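Local coordinates for protein GP37 (Pseudomonas phage phikz, PDB 5FT0) that inhibits the RNA degradosome of its bacterial host, acting on the ribonuclease RNase E, at the interface of chains A and B. Residues are numbered along the deposited sequence; one frame, centred on the assembly and turned at random. Chains: chain A/B, GP37.

The interface of chains A and B. Residues chain A 114, 122-124, 253; chain B 123, 253-254.
A:Ile124 and B:Arg254 meet in a two-fold symmetric dimer interface, where the last ordered strand of one copy is added antiparallel to a strand of the other. The exchange ties the two copies of the deposited assembly together; the structure alone does not show that the dimer is the form at work in the cell. Two backbone hydrogen bonds join the pair. The amide N of A:Ile124 gives to the carbonyl O of B:Arg254 at 2.7 Å, and the amide N of B:Arg254 gives to O of A:Ile124, also at 2.7 Å. Both are fairly straight, 164° at the hydrogen, so each residue is held through both of its backbone polar groups. The N of A:Ile124 comes in nearly along the C=O direction of B:Arg254, whereas the N of B:Arg254 is tilted 25° from the carbonyl plane of A:Ile124.

Next to this bridge lies a small apolar cluster. B:Ile253 sends its two branches different ways. CG2, anti to the backbone N (CG1 has chi1 -64°), lies 3.9 Å from CB of A:Leu123. The extended CG1 arm carries CD1 to within 3.9 Å of CG2 of A:Ile114. That same CD1 comes 4.0 Å from CD1 of A:Ile253, its two-fold counterpart in the other chain, the two side chains crossing at a slant. CG2 of A:Ile253 packs 3.5 Å from CD1 of B:Leu123. The two Leu123 side chains point at each other tip to tip, with CD2 of A:Leu123 4.2 Å from CD1 of B:Leu123.

In the fold, A:Ile114 belongs to strand 109-115 and A:Leu123 and A:Ile124 to strand 122-126, while Ile253 is the loop residue between helix 249-252 and the short strand that starts at residue 254 and reaches the partner.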
# COMPACT_ATOMS: atom_id res chain seq x y z
N ILE A 114 -9.92 3.36 -6.24
CA ILE A 114 -9.85 4.65 -5.57
C ILE A 114 -8.60 5.42 -5.98
O ILE A 114 -8.68 6.56 -6.44
CB ILE A 114 -9.91 4.50 -4.03
CG1 ILE A 114 -11.16 3.72 -3.62
CG2 ILE A 114 -9.87 5.86 -3.35
CD1 ILE A 114 -12.45 4.33 -4.12
N LYS A 122 -2.68 -0.57 -4.84
CA LYS A 122 -3.94 -0.03 -5.33
C LYS A 122 -4.87 0.19 -4.14
O LYS A 122 -5.09 -0.73 -3.35
CB LYS A 122 -4.59 -0.96 -6.36
CG LYS A 122 -3.91 -0.94 -7.72
CD LYS A 122 -4.72 -1.70 -8.75
N LEU A 123 -5.39 1.40 -4.02
CA LEU A 123 -6.42 1.71 -3.04
C LEU A 123 -7.77 1.41 -3.66
O LEU A 123 -8.10 1.93 -4.73
CB LEU A 123 -6.32 3.17 -2.57
CG LEU A 123 -5.32 3.44 -1.44
CD1 LEU A 123 -3.88 3.12 -1.85
CD2 LEU A 123 -5.43 4.87 -0.96
N ILE A 124 -8.54 0.54 -3.02
CA ILE A 124 -9.78 0.00 -3.58
C ILE A 124 -10.85 -0.01 -2.50
O ILE A 124 -10.57 -0.28 -1.33
CB ILE A 124 -9.56 -1.42 -4.14
CG1 ILE A 124 -8.49 -1.42 -5.23
CG2 ILE A 124 -10.86 -1.99 -4.70
CD1 ILE A 124 -8.06 -2.79 -5.64
N ILE A 253 -5.43 10.23 -2.53
CA ILE A 253 -5.38 9.61 -1.22
C ILE A 253 -4.22 8.62 -1.14
O ILE A 253 -3.91 7.92 -2.11
CB ILE A 253 -6.72 8.91 -0.92
CG1 ILE A 253 -7.84 9.94 -0.77
CG2 ILE A 253 -6.63 8.06 0.33
CD1 ILE A 253 -9.17 9.33 -0.40
N LEU B 123 -5.39 7.00 6.55
CA LEU B 123 -5.57 7.51 5.20
C LEU B 123 -5.29 9.01 5.21
O LEU B 123 -5.74 9.72 6.11
CB LEU B 123 -7.00 7.24 4.70
CG LEU B 123 -7.46 5.85 4.24
CD1 LEU B 123 -7.05 5.59 2.81
CD2 LEU B 123 -6.99 4.71 5.14
N ILE B 253 -11.70 2.26 2.67
CA ILE B 253 -10.77 2.16 1.55
C ILE B 253 -9.64 1.22 1.92
O ILE B 253 -9.00 1.38 2.97
CB ILE B 253 -10.25 3.55 1.16
CG1 ILE B 253 -11.40 4.43 0.66
CG2 ILE B 253 -9.16 3.44 0.10
CD1 ILE B 253 -10.99 5.85 0.34
N ARG B 254 -9.39 0.23 1.07
CA ARG B 254 -8.42 -0.81 1.35
C ARG B 254 -7.22 -0.67 0.42
O ARG B 254 -7.35 -0.28 -0.74
CB ARG B 254 -9.07 -2.20 1.18
CG ARG B 254 -8.10 -3.37 1.15
CD ARG B 254 -7.97 -3.99 2.52
NE ARG B 254 -9.26 -4.06 3.20
CZ ARG B 254 -10.04 -5.13 3.22
NH1 ARG B 254 -9.67 -6.23 2.58
NH2 ARG B 254 -11.20 -5.10 3.86